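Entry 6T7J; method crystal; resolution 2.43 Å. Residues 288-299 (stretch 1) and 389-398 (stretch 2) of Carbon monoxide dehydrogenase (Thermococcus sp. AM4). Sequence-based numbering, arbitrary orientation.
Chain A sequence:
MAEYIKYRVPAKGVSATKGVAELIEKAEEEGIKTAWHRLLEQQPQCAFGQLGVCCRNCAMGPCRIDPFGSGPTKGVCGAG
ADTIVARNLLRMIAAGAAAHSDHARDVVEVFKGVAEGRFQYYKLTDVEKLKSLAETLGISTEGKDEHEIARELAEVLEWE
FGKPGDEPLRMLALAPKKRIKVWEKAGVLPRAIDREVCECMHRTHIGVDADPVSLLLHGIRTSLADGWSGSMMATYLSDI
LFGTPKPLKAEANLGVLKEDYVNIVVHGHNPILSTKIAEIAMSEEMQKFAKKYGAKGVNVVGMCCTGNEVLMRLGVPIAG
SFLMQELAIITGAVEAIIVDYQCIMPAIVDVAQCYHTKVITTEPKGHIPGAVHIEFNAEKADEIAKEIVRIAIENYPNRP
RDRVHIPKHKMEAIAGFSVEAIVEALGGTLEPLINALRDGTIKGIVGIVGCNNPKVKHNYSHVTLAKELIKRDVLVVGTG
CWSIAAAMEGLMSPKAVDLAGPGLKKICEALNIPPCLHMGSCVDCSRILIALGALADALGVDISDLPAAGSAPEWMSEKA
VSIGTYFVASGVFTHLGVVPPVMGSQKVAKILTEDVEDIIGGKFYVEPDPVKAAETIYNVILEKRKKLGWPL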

ATOM      1  N   LYS A 288      -6.586  45.838   3.212  1.00 61.68           N
ATOM      2  CA  LYS A 288      -7.503  46.809   3.799  1.00 65.39           C
ATOM      3  C   LYS A 288      -8.572  46.134   4.654  1.00 65.08           C
ATOM      4  O   LYS A 288      -9.066  46.744   5.607  1.00 67.69           O
ATOM      5  N   PHE A 289      -8.931  44.879   4.357  1.00 61.80           N
ATOM      6  CA  PHE A 289      -9.810  44.139   5.263  1.00 57.70           C
ATOM      7  C   PHE A 289      -9.173  44.001   6.644  1.00 58.76           C
ATOM      8  O   PHE A 289      -9.811  44.266   7.674  1.00 62.93           O
ATOM      9  N   ALA A 290      -7.898  43.605   6.678  1.00 62.27           N
ATOM     10  CA  ALA A 290      -7.187  43.480   7.947  1.00 61.99           C
ATOM     11  C   ALA A 290      -7.041  44.824   8.635  1.00 64.11           C
ATOM     12  O   ALA A 290      -7.080  44.901   9.872  1.00 65.98           O
ATOM     13  N   LYS A 291      -6.853  45.905   7.874  1.00 64.42           N
ATOM     14  CA  LYS A 291      -6.841  47.211   8.510  1.00 62.91           C
ATOM     15  C   LYS A 291      -8.205  47.518   9.145  1.00 62.80           C
ATOM     16  O   LYS A 291      -8.272  47.993  10.274  1.00 62.55           O
ATOM     17  N   LYS A 292      -9.287  47.190   8.433  1.00 65.30           N
ATOM     18  CA  LYS A 292     -10.619  47.356   9.024  1.00 69.57           C
ATOM     19  C   LYS A 292     -10.766  46.549  10.304  1.00 69.31           C
ATOM     20  O   LYS A 292     -11.495  46.963  11.215  1.00 69.82           O
ATOM     21  N   TYR A 293     -10.088  45.408  10.407  1.00 66.30           N
ATOM     22  CA  TYR A 293     -10.174  44.591  11.611  1.00 65.82           C
ATOM     23  C   TYR A 293      -9.120  44.944  12.659  1.00 66.28           C
ATOM     24  O   TYR A 293      -8.997  44.228  13.658  1.00 70.19           O
ATOM     25  N   GLY A 294      -8.369  46.021  12.460  1.00 66.67           N
ATOM     26  CA  GLY A 294      -7.449  46.507  13.467  1.00 57.42           C
ATOM     27  C   GLY A 294      -6.007  46.072  13.332  1.00 56.69           C
ATOM     28  O   GLY A 294      -5.257  46.190  14.307  1.00 61.21           O
ATOM     29  N   ALA A 295      -5.593  45.580  12.168  1.00 61.12           N
ATOM     30  CA  ALA A 295      -4.219  45.156  11.944  1.00 61.70           C
ATOM     31  C   ALA A 295      -3.569  46.036  10.884  1.00 60.92           C
ATOM     32  O   ALA A 295      -4.241  46.751  10.139  1.00 56.85           O
ATOM     33  N   LYS A 296      -2.237  45.979  10.827  1.00 55.93           N
ATOM     34  CA  LYS A 296      -1.511  46.714   9.799  1.00 56.25           C
ATOM     35  C   LYS A 296      -1.648  46.070   8.426  1.00 60.47           C
ATOM     36  O   LYS A 296      -1.502  46.762   7.412  1.00 61.20           O
ATOM     37  N   GLY A 297      -1.926  44.772   8.373  1.00 61.07           N
ATOM     38  CA  GLY A 297      -2.045  44.077   7.105  1.00 55.67           C
ATOM     39  C   GLY A 297      -2.126  42.581   7.336  1.00 59.40           C
ATOM     40  O   GLY A 297      -2.497  42.129   8.421  1.00 58.05           O
ATOM     41  N   VAL A 298      -1.773  41.821   6.300  1.00 60.20           N
ATOM     42  CA  VAL A 298      -1.777  40.364   6.361  1.00 56.35           C
ATOM     43  C   VAL A 298      -0.405  39.853   5.951  1.00 56.61           C
ATOM     44  O   VAL A 298       0.089  40.179   4.865  1.00 56.75           O
ATOM     45  N   ASN A 299       0.201  39.048   6.817  1.00 49.36           N
ATOM     46  CA  ASN A 299       1.501  38.432   6.603  1.00 56.74           C
ATOM     47  C   ASN A 299       1.293  36.926   6.491  1.00 58.80           C
ATOM     48  O   ASN A 299       0.825  36.284   7.441  1.00 59.07           O
ATOM     49  N   VAL A 389      -8.835  33.447   3.854  1.00 50.52           N
ATOM     50  CA  VAL A 389      -8.098  34.605   4.354  1.00 54.44           C
ATOM     51  C   VAL A 389      -9.013  35.502   5.177  1.00 54.62           C
ATOM     52  O   VAL A 389      -8.592  36.089   6.182  1.00 54.37           O
ATOM     53  N   ARG A 390     -10.284  35.607   4.777  1.00 56.13           N
ATOM     54  CA  ARG A 390     -11.234  36.409   5.539  1.00 58.68           C
ATOM     55  C   ARG A 390     -11.463  35.820   6.921  1.00 56.15           C
ATOM     56  O   ARG A 390     -11.550  36.556   7.907  1.00 54.75           O
ATOM     57  N   ILE A 391     -11.573  34.494   7.010  1.00 53.01           N
ATOM     58  CA  ILE A 391     -11.754  33.864   8.316  1.00 57.99           C
ATOM     59  C   ILE A 391     -10.556  34.149   9.214  1.00 54.73           C
ATOM     60  O   ILE A 391     -10.708  34.466  10.403  1.00 53.00           O
ATOM     61  N   ALA A 392      -9.346  34.073   8.656  1.00 55.98           N
ATOM     62  CA  ALA A 392      -8.156  34.396   9.446  1.00 58.82           C
ATOM     63  C   ALA A 392      -8.179  35.850   9.924  1.00 59.10           C
ATOM     64  O   ALA A 392      -7.930  36.144  11.107  1.00 59.93           O
ATOM     65  N   ILE A 393      -8.481  36.776   9.012  1.00 58.69           N
ATOM     66  CA  ILE A 393      -8.493  38.197   9.351  1.00 59.38           C
ATOM     67  C   ILE A 393      -9.548  38.487  10.411  1.00 57.60           C
ATOM     68  O   ILE A 393      -9.343  39.318  11.305  1.00 55.79           O
ATOM     69  N   GLU A 394     -10.688  37.800  10.335  1.00 60.47           N
ATOM     70  CA  GLU A 394     -11.745  38.008  11.316  1.00 59.29           C
ATOM     71  C   GLU A 394     -11.398  37.374  12.655  1.00 61.84           C
ATOM     72  O   GLU A 394     -11.911  37.807  13.692  1.00 57.68           O
ATOM     73  N   ASN A 395     -10.544  36.348  12.655  1.00 58.43           N
ATOM     74  CA  ASN A 395     -10.066  35.797  13.917  1.00 59.07           C
ATOM     75  C   ASN A 395      -8.979  36.650  14.557  1.00 55.60           C
ATOM     76  O   ASN A 395      -8.715  36.489  15.754  1.00 53.49           O
ATOM     77  N   TYR A 396      -8.333  37.524  13.784  1.00 58.16           N
ATOM     78  CA  TYR A 396      -7.296  38.396  14.345  1.00 59.90           C
ATOM     79  C   TYR A 396      -7.662  39.079  15.666  1.00 61.34           C
ATOM     80  O   TYR A 396      -6.800  39.110  16.561  1.00 55.66           O
ATOM     81  N   PRO A 397      -8.860  39.643  15.862  1.00 60.03           N
ATOM     82  CA  PRO A 397      -9.155  40.284  17.159  1.00 58.04           C
ATOM     83  C   PRO A 397      -9.099  39.345  18.354  1.00 62.79           C
ATOM     84  O   PRO A 397      -9.043  39.826  19.493  1.00 65.12           O
ATOM     85  N   ASN A 398      -9.110  38.031  18.143  1.00 59.21           N
ATOM     86  CA  ASN A 398      -9.123  37.071  19.237  1.00 53.64           C
ATOM     87  C   ASN A 398      -7.728  36.662  19.691  1.00 54.43           C
ATOM     88  O   ASN A 398      -7.607  35.777  20.543  1.00 59.55           O
TER

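No hydrogen bond crosses this contact, although two tyrosines, a glutamate and an arginine take part; 528 Å² are buried, both sides summed, and the interactions identified are apolar side-chain contacts and two CH-pi contacts. The helices 288-292 and 389-395 run nearly parallel, at 25°, with axes 9.3 Å apart. Ala290 and Ile393 are the closest pair in backbone register, with Ala290 CA and Ile393 CA 5.6 Å apart; Ile393 points toward stretch 1, whereas Ala290 points sideways.

Ile393 (chi1 m, chi2 t) has the largest covered area. Ile393 CG2 lies 3.6 Å from Phe289 CD2, 3.6 Å from Ala290 CA and 3.7 Å from Tyr293 CD2, while Ile393 CD1 reaches Val298 CG2 (chi1 t) at 3.5 Å.

Phe289 (chi1 t) also points inward: Phe289 CE2 lies 3.5 Å from Arg390 CG, and Glu394 OE1 approaches the ring edge, 3.5 Å from Phe289 CZ. Tyr293, just past its helix, has an off-well chi1 of -91°. Glu394 CA sits over its ring face, 4.1 Å from the centroid of the Tyr293 ring and 17° off the normal, and Pro397 CG meets the edge, 3.9 Å from Tyr293 CD1.

Tyr396 (chi1 t) repeats the arrangement in reverse, receiving Ala295 CB over its face, 3.7 Å from the centroid of the Tyr396 ring and 21° off the normal.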

ATOM      1  CB  LYS A 288      -8.142  47.671   2.712  1.00 69.93           C
ATOM      2  CG  LYS A 288      -8.614  46.873   1.526  1.00 80.43           C
ATOM      3  CD  LYS A 288      -8.527  47.616   0.220  1.00 85.28           C
ATOM      4  CE  LYS A 288      -9.320  48.893   0.233  1.00 78.08           C
ATOM      5  NZ  LYS A 288      -9.896  49.236  -1.098  1.00 83.13           N
ATOM      6  CB  PHE A 289     -10.133  42.762   4.674  1.00 56.43           C
ATOM      7  CG  PHE A 289     -11.380  42.131   5.239  1.00 57.81           C
ATOM      8  CD1 PHE A 289     -12.557  42.855   5.344  1.00 56.17           C
ATOM      9  CD2 PHE A 289     -11.376  40.807   5.655  1.00 53.12           C
ATOM     10  CE1 PHE A 289     -13.705  42.273   5.859  1.00 49.64           C
ATOM     11  CE2 PHE A 289     -12.519  40.221   6.171  1.00 52.17           C
ATOM     12  CZ  PHE A 289     -13.685  40.955   6.271  1.00 47.92           C
ATOM     13  CB  ALA A 290      -5.815  42.848   7.725  1.00 54.72           C
ATOM     14  CB  LYS A 291      -6.423  48.294   7.519  1.00 66.86           C
ATOM     15  CG  LYS A 291      -5.042  48.047   6.919  1.00 69.03           C
ATOM     16  CD  LYS A 291      -4.358  49.334   6.517  1.00 71.20           C
ATOM     17  CE  LYS A 291      -4.747  49.754   5.125  1.00 73.32           C
ATOM     18  NZ  LYS A 291      -5.135  51.191   5.131  1.00 75.99           N
ATOM     19  CB  LYS A 292     -11.702  46.952   8.022  1.00 60.96           C
ATOM     20  CG  LYS A 292     -12.121  48.063   7.076  1.00 66.96           C
ATOM     21  CD  LYS A 292     -13.053  47.541   5.994  1.00 72.31           C
ATOM     22  CE  LYS A 292     -13.063  48.463   4.786  1.00 69.16           C
ATOM     23  NZ  LYS A 292     -11.693  48.677   4.240  1.00 62.25           N
ATOM     24  CB  TYR A 293     -10.091  43.106  11.252  1.00 63.97           C
ATOM     25  CG  TYR A 293     -11.455  42.507  11.018  1.00 57.94           C
ATOM     26  CD1 TYR A 293     -12.221  42.045  12.080  1.00 61.54           C
ATOM     27  CD2 TYR A 293     -11.992  42.437   9.743  1.00 60.01           C
ATOM     28  CE1 TYR A 293     -13.479  41.512  11.873  1.00 61.52           C
ATOM     29  CE2 TYR A 293     -13.247  41.906   9.525  1.00 58.08           C
ATOM     30  CZ  TYR A 293     -13.986  41.447  10.593  1.00 63.48           C
ATOM     31  OH  TYR A 293     -15.238  40.917  10.378  1.00 66.33           O
ATOM     32  CB  ALA A 295      -4.150  43.684  11.514  1.00 58.42           C
ATOM     33  CB  LYS A 296      -0.033  46.825  10.179  1.00 59.65           C
ATOM     34  CG  LYS A 296       0.214  47.579  11.475  1.00 60.72           C
ATOM     35  CD  LYS A 296       1.666  48.011  11.604  1.00 59.83           C
ATOM     36  CE  LYS A 296       1.894  48.777  12.899  1.00 68.17           C
ATOM     37  NZ  LYS A 296       3.214  49.464  12.922  1.00 79.86           N
ATOM     38  CB  VAL A 298      -2.869  39.745   5.467  1.00 60.29           C
ATOM     39  CG1 VAL A 298      -2.812  38.226   5.545  1.00 58.62           C
ATOM     40  CG2 VAL A 298      -4.235  40.241   5.885  1.00 56.71           C
ATOM     41  CB  ASN A 299       2.446  38.786   7.755  1.00 55.21           C
ATOM     42  CG  ASN A 299       3.746  38.007   7.718  1.00 56.52           C
ATOM     43  OD1 ASN A 299       4.421  37.944   6.690  1.00 57.39           O
ATOM     44  ND2 ASN A 299       4.114  37.421   8.853  1.00 51.68           N
ATOM     45  CB  VAL A 389      -7.447  35.371   3.187  1.00 51.07           C
ATOM     46  CG1 VAL A 389      -6.706  36.590   3.701  1.00 52.78           C
ATOM     47  CG2 VAL A 389      -6.497  34.465   2.419  1.00 54.99           C
ATOM     48  CB  ARG A 390     -12.558  36.523   4.783  1.00 56.90           C
ATOM     49  CG  ARG A 390     -12.577  37.640   3.762  1.00 57.24           C
ATOM     50  CD  ARG A 390     -13.980  37.993   3.317  1.00 63.36           C
ATOM     51  NE  ARG A 390     -13.969  38.577   1.979  1.00 76.19           N
ATOM     52  CZ  ARG A 390     -14.345  37.930   0.882  1.00 76.35           C
ATOM     53  NH1 ARG A 390     -14.301  38.538  -0.297  1.00 76.71           N
ATOM     54  NH2 ARG A 390     -14.772  36.676   0.963  1.00 69.96           N
ATOM     55  CB  ILE A 391     -12.005  32.355   8.150  1.00 57.88           C
ATOM     56  CG1 ILE A 391     -13.351  32.129   7.459  1.00 56.33           C
ATOM     57  CG2 ILE A 391     -11.977  31.655   9.499  1.00 57.78           C
ATOM     58  CD1 ILE A 391     -13.615  30.703   7.081  1.00 52.04           C
ATOM     59  CB  ALA A 392      -6.896  34.117   8.627  1.00 49.37           C
ATOM     60  CB  ILE A 393      -8.716  39.038   8.082  1.00 57.71           C
ATOM     61  CG1 ILE A 393      -7.464  39.010   7.205  1.00 58.73           C
ATOM     62  CG2 ILE A 393      -9.100  40.464   8.437  1.00 58.29           C
ATOM     63  CD1 ILE A 393      -7.696  39.532   5.818  1.00 51.65           C
ATOM     64  CB  GLU A 394     -13.065  37.453  10.784  1.00 58.58           C
ATOM     65  CG  GLU A 394     -13.619  38.231   9.603  1.00 56.44           C
ATOM     66  CD  GLU A 394     -14.413  37.364   8.649  1.00 57.01           C
ATOM     67  OE1 GLU A 394     -14.832  37.879   7.590  1.00 60.25           O
ATOM     68  OE2 GLU A 394     -14.614  36.170   8.954  1.00 52.64           O
ATOM     69  CB  ASN A 395      -9.543  34.374  13.719  1.00 56.36           C
ATOM     70  CG  ASN A 395      -9.384  33.628  15.030  1.00 59.38           C
ATOM     71  OD1 ASN A 395     -10.145  33.842  15.975  1.00 59.50           O
ATOM     72  ND2 ASN A 395      -8.389  32.752  15.096  1.00 59.34           N
ATOM     73  CB  TYR A 396      -6.881  39.457  13.316  1.00 58.22           C
ATOM     74  CG  TYR A 396      -5.826  40.421  13.825  1.00 56.78           C
ATOM     75  CD1 TYR A 396      -4.490  40.046  13.893  1.00 59.60           C
ATOM     76  CD2 TYR A 396      -6.167  41.707  14.234  1.00 58.91           C
ATOM     77  CE1 TYR A 396      -3.521  40.923  14.356  1.00 59.27           C
ATOM     78  CE2 TYR A 396      -5.204  42.591  14.700  1.00 53.56           C
ATOM     79  CZ  TYR A 396      -3.883  42.192  14.755  1.00 58.70           C
ATOM     80  OH  TYR A 396      -2.921  43.063  15.214  1.00 56.69           O
ATOM     81  CB  PRO A 397     -10.572  40.840  16.962  1.00 55.19           C
ATOM     82  CG  PRO A 397     -10.691  41.047  15.504  1.00 62.41           C
ATOM     83  CD  PRO A 397      -9.919  39.924  14.874  1.00 61.00           C
ATOM     84  CB  ASN A 398      -9.916  35.827  18.834  1.00 53.43           C
ATOM     85  CG  ASN A 398     -11.378  36.127  18.587  1.00 59.86           C
ATOM     86  OD1 ASN A 398     -12.011  36.855  19.352  1.00 53.77           O
ATOM     87  ND2 ASN A 398     -11.924  35.570  17.510  1.00 55.58           N
TER